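Local coordinates for uncharacterized protein (Legionella longbeachae NSW150, PDB 4JZA), which probably removes the 3-phosphate from phosphoinositides, acting as a phosphatidylinositol-3-phosphatase on lipids of the infected host cell, at residues A[68-73]-A[113-118]; A[127-132]-A[654-659]; A[509-514]-A[525-530]. All blocks are in the same frame, centred on the assembly; numbering follows the deposited sequence.

How the contacts relate
Contacts 1 and 2 are neighbours, with centres 19 Å apart. Helix 95-116, whose end forms contact 1, is followed directly by helix 122-140, which carries contact 2. The two contacts meet through Ile113, whose CG2 packs 3.9 Å from CD1 of Leu128. Contact 3 lies well away: its centre is about 37 Å from that of contact 2 and about 57 Å from that of contact 1, which lies on the opposite side of the chain's centre. In sequence it falls between the two halves of contact 2. Contact 3 is also the one whose helix, 524-542, runs on to strand 545-549 and the CX5R signature after it, probably the phosphatase P-loop.

Contact 1: A[68-73]-A[113-118]; sequences KNTPLT and IALNWG
A Schellman motif closes the C-terminal end of helix 95-116, and the loop joining helix 41-62 to helix 74-87 leans against that end through residues 68-73. Gly118 makes the turn with a positive phi of 62°, and its N reaches back to Leu115 O at 3.3 Å. The polar link comes from Asn69. Its CG lies anti to the carbonyl carbon, which carries the amide across so that Asn69 ND2 donates to Asn116 O at 3.1 Å. The oxygen lies near the plane of the amide group, yet ND2 stands above the carbonyl plane of Asn116 and so does not sit on a lone pair. A carbonyl of the last turn, where helix hydrogen bonding runs out, thus gains a side-chain donor from the loop.

Thr70 and Leu72 fill in beside this bond. Thr70 crosses both Leu115 and Asn116 at roughly right angles: its CB is 4.1 Å from Asn116 ND2, while its OG1 turns toward Leu115, 4.1 Å from CD1. The same hydroxyl makes a weak bond back to Asn69 O. Next along, Leu72 and Leu115 meet tip to tip, CD1 to CD2 at 4.4 Å, and Leu72 also packs on Leu681 and Val682 of helix 676-702. Thr73 then accepts from Thr76 N, so the loop that packs on the end of helix 95-116 also caps the start of helix 74-87.

Trp117 leaves the backbone on the side away from residues 68-73; its ring packs on Phe56, Leu59 and Ile60 of helix 41-62, lies almost parallel to the ring of Tyr63 and meets Phe65 edge-to-face, both at the start of the same loop. Over one face of the indole of Trp117, displaced toward the rim, sits Asn116 OD1, 3.6 Å above the ring plane.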
loop_
_atom_site.group_PDB
_atom_site.type_symbol
_atom_site.label_atom_id
_atom_site.label_comp_id
_atom_site.label_asym_id
_atom_site.label_seq_id
_atom_site.Cartn_x
_atom_site.Cartn_y
_atom_site.Cartn_z
ATOM N N LYS A 68 16.334 -19.115 -12.665
ATOM C CA LYS A 68 17.126 -18.533 -13.727
ATOM C C LYS A 68 17.502 -17.068 -13.526
ATOM O O LYS A 68 18.334 -16.552 -14.257
ATOM C CB LYS A 68 16.332 -18.592 -15.028
ATOM C CG LYS A 68 15.867 -19.975 -15.466
ATOM C CD LYS A 68 16.692 -20.483 -16.631
ATOM C CE LYS A 68 15.907 -21.482 -17.469
ATOM N NZ LYS A 68 16.805 -22.586 -17.892
ATOM N N ASN A 69 16.893 -16.349 -12.593
ATOM C CA ASN A 69 17.267 -14.929 -12.424
ATOM C C ASN A 69 18.649 -14.720 -11.860
ATOM O O ASN A 69 19.311 -13.763 -12.234
ATOM C CB ASN A 69 16.298 -14.226 -11.504
ATOM C CG ASN A 69 14.950 -14.021 -12.135
ATOM O OD1 ASN A 69 14.799 -14.122 -13.340
ATOM N ND2 ASN A 69 13.971 -13.698 -11.318
ATOM N N THR A 70 19.099 -15.636 -10.995
ATOM C CA THR A 70 20.242 -15.386 -10.116
ATOM C C THR A 70 20.645 -16.687 -9.481
ATOM O O THR A 70 19.777 -17.480 -9.152
ATOM C CB THR A 70 19.816 -14.402 -9.003
ATOM O OG1 THR A 70 19.844 -13.081 -9.525
ATOM C CG2 THR A 70 20.711 -14.382 -7.857
ATOM N N PRO A 71 21.961 -16.903 -9.275
ATOM C CA PRO A 71 22.435 -18.061 -8.528
ATOM C C PRO A 71 22.346 -17.914 -6.999
ATOM O O PRO A 71 22.970 -18.677 -6.267
ATOM C CB PRO A 71 23.908 -18.130 -8.939
ATOM C CG PRO A 71 24.302 -16.690 -9.001
ATOM C CD PRO A 71 23.093 -16.015 -9.632
ATOM N N LEU A 72 21.607 -16.945 -6.497
ATOM C CA LEU A 72 21.634 -16.665 -5.094
ATOM C C LEU A 72 20.494 -17.424 -4.427
ATOM O O LEU A 72 19.425 -17.624 -5.016
ATOM C CB LEU A 72 21.511 -15.173 -4.875
ATOM C CG LEU A 72 22.605 -14.245 -5.408
ATOM C CD1 LEU A 72 22.242 -12.794 -5.108
ATOM C CD2 LEU A 72 23.943 -14.551 -4.761
ATOM N N THR A 73 20.725 -17.845 -3.191
ATOM C CA THR A 73 19.760 -18.631 -2.438
ATOM C C THR A 73 18.971 -17.686 -1.548
ATOM O O THR A 73 19.434 -16.574 -1.163
ATOM C CB THR A 73 20.459 -19.631 -1.497
ATOM O OG1 THR A 73 21.268 -18.923 -0.534
ATOM C CG2 THR A 73 21.375 -20.562 -2.280
ATOM N N ILE A 113 15.494 -6.687 -4.314
ATOM C CA ILE A 113 14.277 -7.186 -4.948
ATOM C C ILE A 113 14.322 -7.057 -6.466
ATOM O O ILE A 113 14.026 -7.998 -7.172
ATOM C CB ILE A 113 13.045 -6.487 -4.380
ATOM C CG1 ILE A 113 12.856 -6.909 -2.924
ATOM C CG2 ILE A 113 11.792 -6.814 -5.184
ATOM C CD1 ILE A 113 11.945 -5.982 -2.155
ATOM N N ALA A 114 14.745 -5.923 -6.995
ATOM C CA ALA A 114 14.790 -5.803 -8.448
ATOM C C ALA A 114 15.735 -6.833 -9.071
ATOM O O ALA A 114 15.449 -7.371 -10.148
ATOM C CB ALA A 114 15.211 -4.419 -8.846
ATOM N N LEU A 115 16.882 -7.047 -8.421
ATOM C CA LEU A 115 17.867 -8.075 -8.782
ATOM C C LEU A 115 17.310 -9.488 -8.686
ATOM O O LEU A 115 17.234 -10.182 -9.688
ATOM C CB LEU A 115 19.065 -8.026 -7.858
ATOM C CG LEU A 115 20.103 -9.142 -8.104
ATOM C CD1 LEU A 115 20.616 -9.073 -9.537
ATOM C CD2 LEU A 115 21.261 -9.034 -7.135
ATOM N N ASN A 116 16.949 -9.944 -7.491
ATOM C CA ASN A 116 16.476 -11.317 -7.373
ATOM C C ASN A 116 15.145 -11.640 -8.123
ATOM O O ASN A 116 14.939 -12.768 -8.574
ATOM C CB ASN A 116 16.365 -11.736 -5.915
ATOM C CG ASN A 116 16.013 -13.223 -5.749
ATOM O OD1 ASN A 116 14.916 -13.586 -5.288
ATOM N ND2 ASN A 116 16.954 -14.094 -6.128
ATOM N N TRP A 117 14.262 -10.680 -8.296
ATOM C CA TRP A 117 12.997 -10.955 -8.993
ATOM C C TRP A 117 13.065 -10.519 -10.459
ATOM O O TRP A 117 12.118 -10.716 -11.211
ATOM C CB TRP A 117 11.798 -10.285 -8.277
ATOM C CG TRP A 117 11.195 -11.156 -7.189
ATOM C CD1 TRP A 117 10.138 -12.018 -7.318
ATOM C CD2 TRP A 117 11.647 -11.271 -5.836
ATOM N NE1 TRP A 117 9.915 -12.665 -6.120
ATOM C CE2 TRP A 117 10.841 -12.234 -5.203
ATOM C CE3 TRP A 117 12.669 -10.678 -5.118
ATOM C CZ2 TRP A 117 10.992 -12.574 -3.872
ATOM C CZ3 TRP A 117 12.844 -11.036 -3.812
ATOM C CH2 TRP A 117 11.995 -11.974 -3.186
ATOM N N GLY A 118 14.188 -9.929 -10.859
ATOM C CA GLY A 118 14.413 -9.589 -12.257
ATOM C C GLY A 118 13.411 -8.593 -12.784
ATOM O O GLY A 118 12.834 -8.803 -13.836
#

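Contact 2: A[127-132]-A[654-659]; sequences ELLNEA and NEVKNI
Residues 127-132 are a piece of helix 122-140, and the first side chain along it to meet residues 654-659 is Leu129. Its CG is anti to the backbone N, and Leu129 CD2 crosses Val656 at about a right angle, 4.2 Å from CG1. Both side chains continue into a shared apolar layer, Leu129 on Ala55 and Val656 on Leu52 of helix 41-62.

Asn130 comes next and does most of the work. With CG also anti to the backbone N, its amide reaches across to the other segment, and Asn130 OD1 accepts Val656 N at 3.1 Å in a nearly straight bond, 171° at the hydrogen. The donor stands well above the carbonyl plane. Val656 CG2 packs alongside, 3.8 Å from Asn130 CB. Bent at chi2, Glu655 OE2 comes 2.7 Å from Asn130 ND2, with carboxylate and amide planes only 18° apart.

A second donor, Arg341 NH1, reaches the same OD1. Two donors therefore hold this buried oxygen and fix which way the amide is turned. The arginine's charge would probably draw electron density toward OD1, making the ND2 hydrogens more acidic, and may offset the negative Glu655 carboxylate nearby.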
loop_
_atom_site.group_PDB
_atom_site.type_symbol
_atom_site.label_atom_id
_atom_site.label_comp_id
_atom_site.label_asym_id
_atom_site.label_seq_id
_atom_site.Cartn_x
_atom_site.Cartn_y
_atom_site.Cartn_z
ATOM N N GLU A 127 6.694 -1.651 -5.592
ATOM C CA GLU A 127 5.339 -2.106 -5.366
ATOM C C GLU A 127 5.309 -3.474 -4.737
ATOM O O GLU A 127 4.419 -3.783 -3.948
ATOM C CB GLU A 127 4.557 -2.086 -6.656
ATOM C CG GLU A 127 4.382 -0.661 -7.158
ATOM C CD GLU A 127 4.025 -0.544 -8.649
ATOM O OE1 GLU A 127 3.959 -1.579 -9.360
ATOM O OE2 GLU A 127 3.817 0.616 -9.106
ATOM N N LEU A 128 6.262 -4.319 -5.076
ATOM C CA LEU A 128 6.336 -5.642 -4.424
ATOM C C LEU A 128 6.539 -5.554 -2.900
ATOM O O LEU A 128 5.771 -6.168 -2.134
ATOM C CB LEU A 128 7.448 -6.492 -5.007
ATOM C CG LEU A 128 7.175 -7.098 -6.358
ATOM C CD1 LEU A 128 8.442 -7.768 -6.871
ATOM C CD2 LEU A 128 6.052 -8.108 -6.318
ATOM N N LEU A 129 7.536 -4.774 -2.472
ATOM C CA LEU A 129 7.740 -4.504 -1.028
ATOM C C LEU A 129 6.520 -3.837 -0.311
ATOM O O LEU A 129 6.081 -4.252 0.762
ATOM C CB LEU A 129 8.956 -3.608 -0.850
ATOM C CG LEU A 129 9.455 -3.414 0.585
ATOM C CD1 LEU A 129 9.736 -4.722 1.262
ATOM C CD2 LEU A 129 10.680 -2.516 0.653
ATOM N N ASN A 130 5.974 -2.806 -0.947
ATOM C CA ASN A 130 4.917 -1.985 -0.395
ATOM C C ASN A 130 3.722 -2.833 -0.139
ATOM O O ASN A 130 3.114 -2.750 0.910
ATOM C CB ASN A 130 4.569 -0.870 -1.372
ATOM C CG ASN A 130 3.575 0.126 -0.798
ATOM O OD1 ASN A 130 3.821 0.732 0.241
ATOM N ND2 ASN A 130 2.445 0.303 -1.492
ATOM N N GLU A 131 3.406 -3.683 -1.108
ATOM C CA GLU A 131 2.199 -4.585 -1.067
ATOM C C GLU A 131 2.435 -5.817 -0.233
ATOM O O GLU A 131 1.545 -6.262 0.483
ATOM C CB GLU A 131 1.668 -4.920 -2.495
ATOM C CG GLU A 131 1.088 -3.685 -3.185
ATOM C CD GLU A 131 0.879 -3.806 -4.678
ATOM O OE1 GLU A 131 0.254 -4.761 -5.184
ATOM O OE2 GLU A 131 1.318 -2.925 -5.400
ATOM N N ALA A 132 3.637 -6.352 -0.256
ATOM C CA ALA A 132 3.968 -7.405 0.712
ATOM C C ALA A 132 3.795 -6.930 2.142
ATOM O O ALA A 132 3.299 -7.650 2.955
ATOM C CB ALA A 132 5.383 -7.941 0.509
ATOM N N ASN A 654 4.298 6.046 4.741
ATOM C CA ASN A 654 3.518 4.848 4.755
ATOM C C ASN A 654 3.621 4.148 3.431
ATOM O O ASN A 654 3.594 2.920 3.388
ATOM C CB ASN A 654 2.078 5.143 5.045
ATOM C CG ASN A 654 1.442 5.936 3.949
ATOM O OD1 ASN A 654 2.018 6.886 3.462
ATOM N ND2 ASN A 654 0.274 5.573 3.566
ATOM N N GLU A 655 3.733 4.911 2.353
ATOM C CA GLU A 655 3.901 4.353 0.976
ATOM C C GLU A 655 5.460 4.225 0.714
ATOM O O GLU A 655 6.203 5.199 0.887
ATOM C CB GLU A 655 3.185 5.248 -0.070
ATOM C CG GLU A 655 1.684 5.024 -0.336
ATOM C CD GLU A 655 1.425 3.852 -1.313
ATOM O OE1 GLU A 655 0.342 3.695 -1.867
ATOM O OE2 GLU A 655 2.296 3.014 -1.572
ATOM N N VAL A 656 5.968 3.029 0.375
ATOM C CA VAL A 656 7.417 2.855 0.142
ATOM C C VAL A 656 7.931 3.850 -0.908
ATOM O O VAL A 656 8.997 4.451 -0.738
ATOM C CB VAL A 656 7.750 1.425 -0.273
ATOM C CG1 VAL A 656 9.212 1.211 -0.513
ATOM C CG2 VAL A 656 7.373 0.477 0.825
ATOM N N LYS A 657 7.161 4.068 -1.969
ATOM C CA LYS A 657 7.602 4.989 -3.006
ATOM C C LYS A 657 7.776 6.382 -2.461
ATOM O O LYS A 657 8.579 7.110 -2.975
ATOM C CB LYS A 657 6.678 5.032 -4.207
ATOM C CG LYS A 657 5.295 5.560 -3.959
ATOM C CD LYS A 657 4.496 5.377 -5.257
ATOM C CE LYS A 657 3.424 6.438 -5.514
ATOM N NZ LYS A 657 2.141 6.181 -4.812
ATOM N N ASN A 658 7.056 6.754 -1.414
ATOM C CA ASN A 658 7.191 8.098 -0.896
ATOM C C ASN A 658 8.231 8.239 0.179
ATOM O O ASN A 658 8.412 9.325 0.720
ATOM C CB ASN A 658 5.883 8.661 -0.405
ATOM C CG ASN A 658 4.866 8.786 -1.498
ATOM O OD1 ASN A 658 5.153 8.894 -2.680
ATOM N ND2 ASN A 658 3.669 8.752 -1.102
ATOM N N ILE A 659 8.927 7.166 0.492
ATOM C CA ILE A 659 10.062 7.295 1.360
ATOM C C ILE A 659 11.091 8.157 0.600
ATOM O O ILE A 659 11.816 8.944 1.211
ATOM C CB ILE A 659 10.525 5.886 1.794
ATOM C CG1 ILE A 659 9.408 5.281 2.652
ATOM C CG2 ILE A 659 11.856 5.900 2.543
ATOM C CD1 ILE A 659 9.846 4.178 3.596
#

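Contact 3: A[509-514]-A[525-530]; sequences QSVLES and AGRELF
Arg527 stretches its side chain past Val511, the two sliding by in opposite directions with Arg527 CG 3.8 Å from Val511 CG1. CG is anti to the backbone N and the chain stays extended as far as NE, so the guanidinium reaches toward the C-terminal end of helix 501-513 and meets it edge-on. Two carbonyls receive it. Arg527 NE donates to Val511 O at 3.0 Å, approaching from above the carbonyl plane, with 148° at the hydrogen. Arg527 NH2 bonds to Leu512 O, also at 3.0 Å, and this one lies in the carbonyl plane on a lone pair and is straighter, at 160°. Both oxygens lie close to the plane of the guanidinium, which fixes its rotation.

Val511 O is shared. Ser514 has its side chain in the crowded position between backbone N and carbonyl carbon, and Ser514 OG donates to Val511 O at 2.7 Å along a lone pair. The hydroxyl therefore lies beside the arginine chain, Ser514 OG 3.3 Å from Arg527 CD. Carbonyls toward a helix's C-terminal end carry partial negative charge, so the positive guanidinium is probably well placed there electrostatically as well. The remaining nitrogen, NH1, turns to Thr477 O, with Glu528 OE2 at a long salt-bridge distance.

Val511 CG1 also meets Phe530, whose CB lies 4.1 Å away, while the phenyl ring leads off to meet His563 edge-to-face.

This is a helical hairpin. The axes of 509-513 and 525-530 approach to 9.8 Å and run roughly antiparallel, at 150°. Helix 482-492 packs on helix 501-513 through Leu512, helix 556-574 covers Leu529 and Phe530 of helix 524-542, and beyond the end of the latter the chain enters strand 545-549 of the large mixed sheet.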
loop_
_atom_site.group_PDB
_atom_site.type_symbol
_atom_site.label_atom_id
_atom_site.label_comp_id
_atom_site.label_asym_id
_atom_site.label_seq_id
_atom_site.Cartn_x
_atom_site.Cartn_y
_atom_site.Cartn_z
ATOM N N GLN A 509 -26.237 26.331 11.178
ATOM C CA GLN A 509 -26.739 27.316 10.229
ATOM C C GLN A 509 -25.781 28.493 10.176
ATOM O O GLN A 509 -25.429 28.988 9.104
ATOM C CB GLN A 509 -28.093 27.789 10.696
ATOM C CG GLN A 509 -28.759 28.820 9.812
ATOM C CD GLN A 509 -29.786 28.174 8.917
ATOM O OE1 GLN A 509 -30.837 27.694 9.402
ATOM N NE2 GLN A 509 -29.492 28.130 7.604
ATOM N N SER A 510 -25.370 28.951 11.353
ATOM C CA SER A 510 -24.516 30.144 11.476
ATOM C C SER A 510 -23.117 29.990 10.862
ATOM O O SER A 510 -22.606 30.845 10.166
ATOM C CB SER A 510 -24.374 30.497 12.954
ATOM O OG SER A 510 -23.494 31.590 13.120
ATOM N N VAL A 511 -22.481 28.880 11.157
ATOM C CA VAL A 511 -21.181 28.583 10.602
ATOM C C VAL A 511 -21.277 28.420 9.074
ATOM O O VAL A 511 -20.498 28.980 8.332
ATOM C CB VAL A 511 -20.601 27.336 11.299
ATOM C CG1 VAL A 511 -19.319 26.940 10.649
ATOM C CG2 VAL A 511 -20.362 27.640 12.779
ATOM N N LEU A 512 -22.250 27.678 8.601
ATOM C CA LEU A 512 -22.498 27.567 7.169
ATOM C C LEU A 512 -22.590 28.934 6.496
ATOM O O LEU A 512 -21.981 29.147 5.455
ATOM C CB LEU A 512 -23.812 26.848 6.937
ATOM C CG LEU A 512 -23.851 25.841 5.815
ATOM C CD1 LEU A 512 -23.979 24.477 6.453
ATOM C CD2 LEU A 512 -25.060 26.092 4.936
ATOM N N GLU A 513 -23.351 29.864 7.099
ATOM C CA GLU A 513 -23.587 31.204 6.508
ATOM C C GLU A 513 -22.396 32.166 6.621
ATOM O O GLU A 513 -22.252 33.089 5.807
ATOM C CB GLU A 513 -24.851 31.857 7.091
ATOM C CG GLU A 513 -26.155 31.338 6.489
ATOM C CD GLU A 513 -27.393 32.002 7.099
ATOM O OE1 GLU A 513 -27.276 33.144 7.603
ATOM O OE2 GLU A 513 -28.479 31.373 7.096
ATOM N N SER A 514 -21.531 31.911 7.604
ATOM C CA SER A 514 -20.385 32.756 7.909
ATOM C C SER A 514 -19.471 33.008 6.725
ATOM O O SER A 514 -18.702 33.963 6.749
ATOM C CB SER A 514 -19.559 32.138 9.015
ATOM O OG SER A 514 -18.831 31.060 8.474
ATOM N N ALA A 525 -10.313 26.867 7.362
ATOM C CA ALA A 525 -9.982 25.559 7.887
ATOM C C ALA A 525 -10.852 25.289 9.105
ATOM O O ALA A 525 -11.462 24.233 9.231
ATOM C CB ALA A 525 -8.494 25.465 8.246
ATOM N N GLY A 526 -10.921 26.245 9.998
ATOM C CA GLY A 526 -11.731 26.070 11.184
ATOM C C GLY A 526 -13.197 25.937 10.883
ATOM O O GLY A 526 -13.931 25.178 11.562
ATOM N N ARG A 527 -13.638 26.663 9.871
ATOM C CA ARG A 527 -15.030 26.605 9.523
ATOM C C ARG A 527 -15.350 25.168 9.157
ATOM O O ARG A 527 -16.363 24.613 9.642
ATOM C CB ARG A 527 -15.368 27.544 8.385
ATOM C CG ARG A 527 -16.779 27.360 7.832
ATOM C CD ARG A 527 -17.189 28.555 6.974
ATOM N NE ARG A 527 -18.421 28.299 6.247
ATOM C CZ ARG A 527 -18.519 27.600 5.122
ATOM N NH1 ARG A 527 -17.445 27.067 4.548
ATOM N NH2 ARG A 527 -19.717 27.427 4.565
ATOM N N GLU A 528 -14.478 24.550 8.343
ATOM C CA GLU A 528 -14.657 23.153 7.958
ATOM C C GLU A 528 -14.735 22.154 9.123
ATOM O O GLU A 528 -15.491 21.199 9.062
ATOM C CB GLU A 528 -13.546 22.710 7.012
ATOM C CG GLU A 528 -13.579 23.423 5.683
ATOM C CD GLU A 528 -14.859 23.241 4.889
ATOM O OE1 GLU A 528 -15.456 22.188 4.901
ATOM O OE2 GLU A 528 -15.274 24.142 4.188
ATOM N N LEU A 529 -13.919 22.346 10.138
ATOM C CA LEU A 529 -13.856 21.420 11.209
ATOM C C LEU A 529 -15.103 21.570 12.010
ATOM O O LEU A 529 -15.638 20.566 12.514
ATOM C CB LEU A 529 -12.636 21.689 12.074
ATOM C CG LEU A 529 -11.288 21.436 11.396
ATOM C CD1 LEU A 529 -10.201 21.831 12.366
ATOM C CD2 LEU A 529 -11.103 19.989 11.012
ATOM N N PHE A 530 -15.569 22.821 12.127
ATOM C CA PHE A 530 -16.833 23.085 12.810
ATOM C C PHE A 530 -18.036 22.553 12.047
ATOM O O PHE A 530 -18.918 21.935 12.637
ATOM C CB PHE A 530 -17.028 24.564 13.106
ATOM C CG PHE A 530 -16.486 24.973 14.426
ATOM C CD1 PHE A 530 -17.191 24.722 15.556
ATOM C CD2 PHE A 530 -15.258 25.596 14.530
ATOM C CE1 PHE A 530 -16.690 25.078 16.779
ATOM C CE2 PHE A 530 -14.742 25.970 15.750
ATOM C CZ PHE A 530 -15.469 25.717 16.882
#